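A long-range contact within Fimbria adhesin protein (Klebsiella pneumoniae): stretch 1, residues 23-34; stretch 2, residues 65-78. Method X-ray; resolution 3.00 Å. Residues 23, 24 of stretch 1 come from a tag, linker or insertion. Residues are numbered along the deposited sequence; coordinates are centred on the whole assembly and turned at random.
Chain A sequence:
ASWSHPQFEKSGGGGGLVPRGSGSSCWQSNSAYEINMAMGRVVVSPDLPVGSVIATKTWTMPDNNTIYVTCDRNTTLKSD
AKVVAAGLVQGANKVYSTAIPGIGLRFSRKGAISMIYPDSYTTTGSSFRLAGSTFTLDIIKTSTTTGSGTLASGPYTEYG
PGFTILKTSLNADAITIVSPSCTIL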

ATOM      1  N   GLY A  23     -23.467 -17.541  16.699  1.00 75.37           N
ATOM      2  CA  GLY A  23     -22.299 -17.046  15.908  1.00 74.79           C
ATOM      3  C   GLY A  23     -21.269 -16.332  16.765  1.00 73.61           C
ATOM      4  O   GLY A  23     -21.605 -15.748  17.798  1.00 73.19           O
ATOM      5  N   SER A  24     -20.010 -16.375  16.333  1.00 72.15           N
ATOM      6  CA  SER A  24     -18.913 -15.750  17.074  1.00 72.51           C
ATOM      7  C   SER A  24     -18.867 -14.230  16.905  1.00 72.53           C
ATOM      8  O   SER A  24     -19.332 -13.691  15.898  1.00 73.09           O
ATOM      9  CB  SER A  24     -17.569 -16.360  16.667  1.00 72.26           C
ATOM     10  OG  SER A  24     -17.187 -15.946  15.369  1.00 69.32           O
ATOM     11  N   SER A  25     -18.307 -13.551  17.902  1.00 72.07           N
ATOM     12  CA  SER A  25     -18.100 -12.112  17.835  1.00 73.45           C
ATOM     13  C   SER A  25     -16.616 -11.792  17.994  1.00 73.84           C
ATOM     14  O   SER A  25     -15.969 -12.251  18.938  1.00 74.44           O
ATOM     15  CB  SER A  25     -18.935 -11.385  18.896  1.00 73.95           C
ATOM     16  OG  SER A  25     -18.432 -11.618  20.198  1.00 71.69           O
ATOM     17  N   CYS A  26     -16.084 -11.016  17.054  1.00 73.68           N
ATOM     18  CA  CYS A  26     -14.671 -10.652  17.057  1.00 73.84           C
ATOM     19  C   CYS A  26     -14.488  -9.141  17.064  1.00 73.39           C
ATOM     20  O   CYS A  26     -15.045  -8.428  16.226  1.00 74.11           O
ATOM     21  CB  CYS A  26     -13.952 -11.275  15.860  1.00 75.92           C
ATOM     22  SG  CYS A  26     -14.073 -13.080  15.790  1.00 83.54           S
ATOM     23  N   TRP A  27     -13.701  -8.665  18.023  1.00 70.44           N
ATOM     24  CA  TRP A  27     -13.445  -7.240  18.194  1.00 66.99           C
ATOM     25  C   TRP A  27     -11.997  -6.919  17.946  1.00 64.45           C
ATOM     26  O   TRP A  27     -11.190  -7.812  17.691  1.00 61.92           O
ATOM     27  CB  TRP A  27     -13.869  -6.794  19.589  1.00 67.53           C
ATOM     28  CG  TRP A  27     -13.193  -7.552  20.707  1.00 67.47           C
ATOM     29  CD1 TRP A  27     -12.095  -7.150  21.464  1.00 67.80           C
ATOM     30  CD2 TRP A  27     -13.551  -8.878  21.233  1.00 68.08           C
ATOM     31  NE1 TRP A  27     -11.763  -8.102  22.391  1.00 67.91           N
ATOM     32  CE2 TRP A  27     -12.593  -9.164  22.309  1.00 68.92           C
ATOM     33  CE3 TRP A  27     -14.534  -9.819  20.936  1.00 67.90           C
ATOM     34  CZ2 TRP A  27     -12.638 -10.347  23.037  1.00 67.95           C
ATOM     35  CZ3 TRP A  27     -14.566 -11.007  21.676  1.00 66.66           C
ATOM     36  CH2 TRP A  27     -13.639 -11.262  22.700  1.00 67.00           C
ATOM     37  N   GLN A  28     -11.653  -5.637  18.013  1.00 65.36           N
ATOM     38  CA  GLN A  28     -10.290  -5.205  17.740  1.00 65.13           C
ATOM     39  C   GLN A  28      -9.570  -4.858  19.032  1.00 64.26           C
ATOM     40  O   GLN A  28      -9.876  -3.849  19.666  1.00 64.80           O
ATOM     41  CB  GLN A  28     -10.290  -4.017  16.784  1.00 64.63           C
ATOM     42  CG  GLN A  28      -8.934  -3.731  16.169  1.00 66.83           C
ATOM     43  CD  GLN A  28      -8.945  -2.518  15.264  1.00 67.99           C
ATOM     44  OE1 GLN A  28      -9.984  -2.151  14.711  1.00 68.80           O
ATOM     45  NE2 GLN A  28      -7.784  -1.890  15.102  1.00 66.53           N
ATOM     46  N   SER A  29      -8.614  -5.700  19.415  1.00 64.39           N
ATOM     47  CA  SER A  29      -7.920  -5.556  20.698  1.00 65.42           C
ATOM     48  C   SER A  29      -6.951  -4.380  20.759  1.00 64.49           C
ATOM     49  O   SER A  29      -6.746  -3.798  21.822  1.00 65.73           O
ATOM     50  CB  SER A  29      -7.210  -6.853  21.085  1.00 65.98           C
ATOM     51  OG  SER A  29      -8.097  -7.716  21.777  1.00 68.71           O
ATOM     52  N   ASN A  30      -6.360  -4.035  19.622  1.00 65.61           N
ATOM     53  CA  ASN A  30      -5.428  -2.917  19.559  1.00 65.53           C
ATOM     54  C   ASN A  30      -5.662  -2.057  18.326  1.00 63.76           C
ATOM     55  O   ASN A  30      -6.144  -2.554  17.306  1.00 65.16           O
ATOM     56  CB  ASN A  30      -3.985  -3.429  19.591  1.00 68.28           C
ATOM     57  CG  ASN A  30      -3.002  -2.380  20.080  1.00 73.11           C
ATOM     58  OD1 ASN A  30      -1.820  -2.429  19.747  1.00 78.22           O
ATOM     59  ND2 ASN A  30      -3.485  -1.424  20.873  1.00 73.43           N
ATOM     60  N   SER A  31      -5.331  -0.769  18.424  1.00 61.18           N
ATOM     61  CA  SER A  31      -5.419   0.144  17.277  1.00 58.15           C
ATOM     62  C   SER A  31      -4.471  -0.298  16.166  1.00 56.62           C
ATOM     63  O   SER A  31      -3.429  -0.899  16.429  1.00 57.09           O
ATOM     64  CB  SER A  31      -5.120   1.584  17.691  1.00 55.72           C
ATOM     65  OG  SER A  31      -3.783   1.712  18.134  1.00 57.47           O
ATOM     66  N   ALA A  32      -4.846   0.005  14.928  1.00 56.14           N
ATOM     67  CA  ALA A  32      -4.107  -0.441  13.746  1.00 56.24           C
ATOM     68  C   ALA A  32      -2.627  -0.054  13.741  1.00 56.02           C
ATOM     69  O   ALA A  32      -2.232   0.952  14.333  1.00 55.08           O
ATOM     70  CB  ALA A  32      -4.791   0.068  12.484  1.00 54.69           C
ATOM     71  N   TYR A  33      -1.819  -0.877  13.080  1.00 58.48           N
ATOM     72  CA  TYR A  33      -0.429  -0.545  12.784  1.00 60.11           C
ATOM     73  C   TYR A  33      -0.419   0.390  11.580  1.00 60.57           C
ATOM     74  O   TYR A  33      -1.159   0.174  10.612  1.00 61.04           O
ATOM     75  CB  TYR A  33       0.363  -1.817  12.480  1.00 61.99           C
ATOM     76  CG  TYR A  33       1.867  -1.651  12.499  1.00 63.18           C
ATOM     77  CD1 TYR A  33       2.592  -1.551  11.313  1.00 64.46           C
ATOM     78  CD2 TYR A  33       2.568  -1.604  13.705  1.00 64.88           C
ATOM     79  CE1 TYR A  33       3.972  -1.402  11.326  1.00 64.55           C
ATOM     80  CE2 TYR A  33       3.947  -1.454  13.728  1.00 64.32           C
ATOM     81  CZ  TYR A  33       4.643  -1.357  12.538  1.00 63.84           C
ATOM     82  OH  TYR A  33       6.008  -1.213  12.560  1.00 64.01           O
ATOM     83  N   GLU A  34       0.408   1.431  11.644  1.00 61.30           N
ATOM     84  CA  GLU A  34       0.432   2.458  10.601  1.00 60.20           C
ATOM     85  C   GLU A  34       1.808   2.708  10.018  1.00 59.58           C
ATOM     86  O   GLU A  34       2.806   2.749  10.740  1.00 58.81           O
ATOM     87  CB  GLU A  34      -0.127   3.773  11.128  1.00 60.70           C
ATOM     88  CG  GLU A  34      -1.638   3.869  11.066  1.00 64.06           C
ATOM     89  CD  GLU A  34      -2.161   5.117  11.745  1.00 65.90           C
ATOM     90  OE1 GLU A  34      -1.727   5.405  12.883  1.00 65.47           O
ATOM     91  OE2 GLU A  34      -3.008   5.811  11.142  1.00 68.84           O
ATOM     92  N   ASN A  65       4.147  -9.604  19.640  1.00 79.87           N
ATOM     93  CA  ASN A  65       3.244 -10.351  20.510  1.00 80.27           C
ATOM     94  C   ASN A  65       1.851  -9.726  20.618  1.00 79.50           C
ATOM     95  O   ASN A  65       0.932 -10.339  21.165  1.00 79.91           O
ATOM     96  CB  ASN A  65       3.863 -10.525  21.900  1.00 80.90           C
ATOM     97  CG  ASN A  65       4.913 -11.625  21.938  1.00 84.55           C
ATOM     98  OD1 ASN A  65       4.886 -12.563  21.138  1.00 84.24           O
ATOM     99  ND2 ASN A  65       5.843 -11.517  22.882  1.00 85.32           N
ATOM    100  N   THR A  66       1.708  -8.515  20.079  1.00 76.29           N
ATOM    101  CA  THR A  66       0.467  -7.746  20.166  1.00 71.36           C
ATOM    102  C   THR A  66      -0.667  -8.417  19.396  1.00 70.72           C
ATOM    103  O   THR A  66      -0.467  -8.919  18.284  1.00 70.93           O
ATOM    104  CB  THR A  66       0.664  -6.303  19.654  1.00 71.88           C
ATOM    105  OG1 THR A  66       1.871  -5.760  20.199  1.00 70.45           O
ATOM    106  CG2 THR A  66      -0.503  -5.410  20.061  1.00 71.42           C
ATOM    107  N   ILE A  67      -1.851  -8.422  20.011  1.00 68.02           N
ATOM    108  CA  ILE A  67      -3.051  -9.028  19.434  1.00 64.79           C
ATOM    109  C   ILE A  67      -3.954  -7.927  18.881  1.00 63.55           C
ATOM    110  O   ILE A  67      -4.384  -7.036  19.619  1.00 64.66           O
ATOM    111  CB  ILE A  67      -3.845  -9.858  20.481  1.00 62.71           C
ATOM    112  CG1 ILE A  67      -2.915 -10.617  21.450  1.00 61.32           C
ATOM    113  CG2 ILE A  67      -4.851 -10.779  19.798  1.00 61.68           C
ATOM    114  CD1 ILE A  67      -2.077 -11.724  20.836  1.00 62.08           C
ATOM    115  N   TYR A  68      -4.241  -7.992  17.585  1.00 61.19           N
ATOM    116  CA  TYR A  68      -5.056  -6.975  16.927  1.00 61.75           C
ATOM    117  C   TYR A  68      -6.516  -7.395  16.827  1.00 62.77           C
ATOM    118  O   TYR A  68      -7.405  -6.552  16.888  1.00 63.85           O
ATOM    119  CB  TYR A  68      -4.495  -6.626  15.538  1.00 62.24           C
ATOM    120  CG  TYR A  68      -3.083  -6.077  15.572  1.00 59.80           C
ATOM    121  CD1 TYR A  68      -2.846  -4.706  15.661  1.00 60.26           C
ATOM    122  CD2 TYR A  68      -1.985  -6.931  15.529  1.00 60.22           C
ATOM    123  CE1 TYR A  68      -1.554  -4.203  15.705  1.00 60.29           C
ATOM    124  CE2 TYR A  68      -0.691  -6.441  15.573  1.00 61.63           C
ATOM    125  CZ  TYR A  68      -0.481  -5.079  15.658  1.00 61.36           C
ATOM    126  OH  TYR A  68       0.808  -4.603  15.695  1.00 63.08           O
ATOM    127  N   VAL A  69      -6.755  -8.695  16.668  1.00 65.09           N
ATOM    128  CA  VAL A  69      -8.119  -9.240  16.628  1.00 66.31           C
ATOM    129  C   VAL A  69      -8.274 -10.381  17.635  1.00 67.85           C
ATOM    130  O   VAL A  69      -7.441 -11.291  17.690  1.00 68.52           O
ATOM    131  CB  VAL A  69      -8.515  -9.729  15.215  1.00 65.74           C
ATOM    132  CG1 VAL A  69      -9.982 -10.129  15.167  1.00 65.19           C
ATOM    133  CG2 VAL A  69      -8.241  -8.654  14.177  1.00 66.93           C
ATOM    134  N   THR A  70      -9.349 -10.315  18.422  1.00 68.42           N
ATOM    135  CA  THR A  70      -9.657 -11.304  19.455  1.00 67.80           C
ATOM    136  C   THR A  70     -11.126 -11.707  19.367  1.00 68.59           C
ATOM    137  O   THR A  70     -11.994 -10.860  19.156  1.00 69.01           O
ATOM    138  CB  THR A  70      -9.358 -10.740  20.858  1.00 68.04           C
ATOM    139  OG1 THR A  70      -8.048 -10.158  20.864  1.00 69.78           O
ATOM    140  CG2 THR A  70      -9.423 -11.831  21.922  1.00 68.51           C
ATOM    141  N   CYS A  71     -11.393 -13.004  19.521  1.00 71.15           N
ATOM    142  CA  CYS A  71     -12.757 -13.541  19.485  1.00 72.33           C
ATOM    143  C   CYS A  71     -13.083 -14.326  20.756  1.00 72.03           C
ATOM    144  O   CYS A  71     -12.218 -14.525  21.614  1.00 68.04           O
ATOM    145  CB  CYS A  71     -12.951 -14.437  18.260  1.00 74.59           C
ATOM    146  SG  CYS A  71     -12.369 -13.736  16.699  1.00 78.35           S
ATOM    147  N   ASP A  72     -14.339 -14.760  20.866  1.00 73.22           N
ATOM    148  CA  ASP A  72     -14.794 -15.584  21.988  1.00 73.82           C
ATOM    149  C   ASP A  72     -14.658 -17.079  21.693  1.00 74.17           C
ATOM    150  O   ASP A  72     -14.279 -17.857  22.566  1.00 79.55           O
ATOM    151  CB  ASP A  72     -16.236 -15.232  22.396  1.00 72.26           C
ATOM    152  CG  ASP A  72     -17.204 -15.178  21.212  1.00 72.87           C
ATOM    153  OD1 ASP A  72     -16.888 -15.692  20.118  1.00 75.37           O
ATOM    154  OD2 ASP A  72     -18.305 -14.618  21.382  1.00 72.34           O
ATOM    155  N   ARG A  73     -14.970 -17.464  20.460  1.00 72.99           N
ATOM    156  CA  ARG A  73     -14.820 -18.838  20.004  1.00 74.47           C
ATOM    157  C   ARG A  73     -13.600 -18.941  19.106  1.00 77.63           C
ATOM    158  O   ARG A  73     -12.939 -17.939  18.820  1.00 80.54           O
ATOM    159  CB  ARG A  73     -16.039 -19.267  19.190  1.00 75.13           C
ATOM    160  CG  ARG A  73     -17.376 -19.076  19.872  1.00 75.90           C
ATOM    161  CD  ARG A  73     -18.477 -19.040  18.828  1.00 75.14           C
ATOM    162  NE  ARG A  73     -19.811 -19.031  19.419  1.00 77.65           N
ATOM    163  CZ  ARG A  73     -20.354 -17.995  20.054  1.00 80.67           C
ATOM    164  NH1 ARG A  73     -19.677 -16.862  20.206  1.00 81.64           N
ATOM    165  NH2 ARG A  73     -21.583 -18.097  20.547  1.00 82.84           N
ATOM    166  N   ASN A  74     -13.308 -20.158  18.658  1.00 77.00           N
ATOM    167  CA  ASN A  74     -12.371 -20.348  17.568  1.00 77.25           C
ATOM    168  C   ASN A  74     -13.098 -19.975  16.279  1.00 77.09           C
ATOM    169  O   ASN A  74     -14.090 -20.606  15.906  1.00 74.25           O
ATOM    170  CB  ASN A  74     -11.866 -21.788  17.524  1.00 78.01           C
ATOM    171  CG  ASN A  74     -10.444 -21.889  17.013  1.00 78.59           C
ATOM    172  OD1 ASN A  74     -10.210 -22.288  15.870  1.00 76.23           O
ATOM    173  ND2 ASN A  74      -9.483 -21.520  17.859  1.00 78.21           N
ATOM    174  N   THR A  75     -12.611 -18.929  15.619  1.00 78.15           N
ATOM    175  CA  THR A  75     -13.305 -18.340  14.478  1.00 77.31           C
ATOM    176  C   THR A  75     -12.451 -18.397  13.219  1.00 74.60           C
ATOM    177  O   THR A  75     -11.233 -18.229  13.278  1.00 71.19           O
ATOM    178  CB  THR A  75     -13.698 -16.874  14.772  1.00 78.82           C
ATOM    179  OG1 THR A  75     -14.420 -16.807  16.009  1.00 80.50           O
ATOM    180  CG2 THR A  75     -14.560 -16.296  13.651  1.00 77.75           C
ATOM    181  N   THR A  76     -13.107 -18.642  12.086  1.00 76.03           N
ATOM    182  CA  THR A  76     -12.467 -18.586  10.772  1.00 76.16           C
ATOM    183  C   THR A  76     -12.696 -17.217  10.110  1.00 74.55           C
ATOM    184  O   THR A  76     -13.822 -16.867   9.749  1.00 71.71           O
ATOM    185  CB  THR A  76     -12.917 -19.754   9.858  1.00 77.23           C
ATOM    186  OG1 THR A  76     -12.401 -19.558   8.536  1.00 79.94           O
ATOM    187  CG2 THR A  76     -14.448 -19.882   9.800  1.00 77.19           C
ATOM    188  N   LEU A  77     -11.620 -16.445   9.971  1.00 76.27           N
ATOM    189  CA  LEU A  77     -11.714 -15.063   9.491  1.00 75.47           C
ATOM    190  C   LEU A  77     -11.087 -14.823   8.126  1.00 74.50           C
ATOM    191  O   LEU A  77     -10.045 -15.394   7.795  1.00 72.63           O
ATOM    192  CB  LEU A  77     -11.097 -14.092  10.503  1.00 75.25           C
ATOM    193  CG  LEU A  77     -11.913 -13.704  11.738  1.00 76.93           C
ATOM    194  CD1 LEU A  77     -11.089 -12.787  12.626  1.00 76.62           C
ATOM    195  CD2 LEU A  77     -13.236 -13.039  11.370  1.00 78.14           C
ATOM    196  N   LYS A  78     -11.736 -13.958   7.351  1.00 74.70           N
ATOM    197  CA  LYS A  78     -11.244 -13.533   6.044  1.00 75.96           C
ATOM    198  C   LYS A  78     -10.802 -12.066   6.108  1.00 75.88           C
ATOM    199  O   LYS A  78     -11.627 -11.168   6.297  1.00 77.44           O
ATOM    200  CB  LYS A  78     -12.336 -13.735   4.991  1.00 74.62           C
ATOM    201  CG  LYS A  78     -12.011 -13.210   3.604  1.00 75.02           C
ATOM    202  CD  LYS A  78     -13.264 -13.191   2.740  1.00 75.76           C
ATOM    203  CE  LYS A  78     -13.030 -12.493   1.410  1.00 76.02           C
ATOM    204  NZ  LYS A  78     -12.064 -13.236   0.556  1.00 75.30           N
TER

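The two stretches form a short antiparallel β pairing, held by a narrow ladder of backbone hydrogen bonds and locked covalently by a disulfide. Residues 26-28 run against 69-71 with their directions 149° apart. Trp 27 and Thr 70 bond reciprocally: Trp 27 N donates to Thr 70 O at 3.0 Å, and Thr 70 N returns a bond to Trp 27 O at 3.2 Å. Ser 29 N extends the pairing by donating to Tyr 68 O at 2.9 Å.

Cys 26 and Cys 71 lie opposite each other with CA atoms only 4.2 Å apart, close enough for their side chains, on the same face of the sheet, to join. Cys 26 SG and Cys 71 SG are bonded at 2.0 Å with chi3 of 110°. Around Cys 26, Val 69 CG1 lies 4.2 Å from Cys 26 CB and Leu 77 CD1 lies 4.4 Å from Cys 26 SG, while Thr 75 OG1 comes within 3.7 Å of the same sulfur.

Trp 27 and Thr 70 occupy the other face. With chi1 in p, the indole reaches across the neighbouring strand, placing one ring face against Thr 70 O and Cys 71 N, while its CZ2 meets Thr 70 CG2 at 3.7 Å. Threonine thus serves twice, its methyl packing on the ring and its OG1 hydrogen bonding Ser 29 OG at 2.6 Å.

Beyond the disulfide, the contacts become polar. The Asp 72 carboxylate suits its place by accepting from Ser 25 OG (OD2, 3.2 Å) while balancing the charge of Arg 73 (OD2 to NH1, 2.9 Å). Ser 24, a tag residue, shares a hydrogen bond between its OG and Thr 75 OG1 at 3.0 Å. Near the other end, the long side chain of buried Tyr 68 brings its ring back to stretch 1, although its CA-to-CB bond points away; CE1 approaches Tyr 33 CB at 4.4 Å.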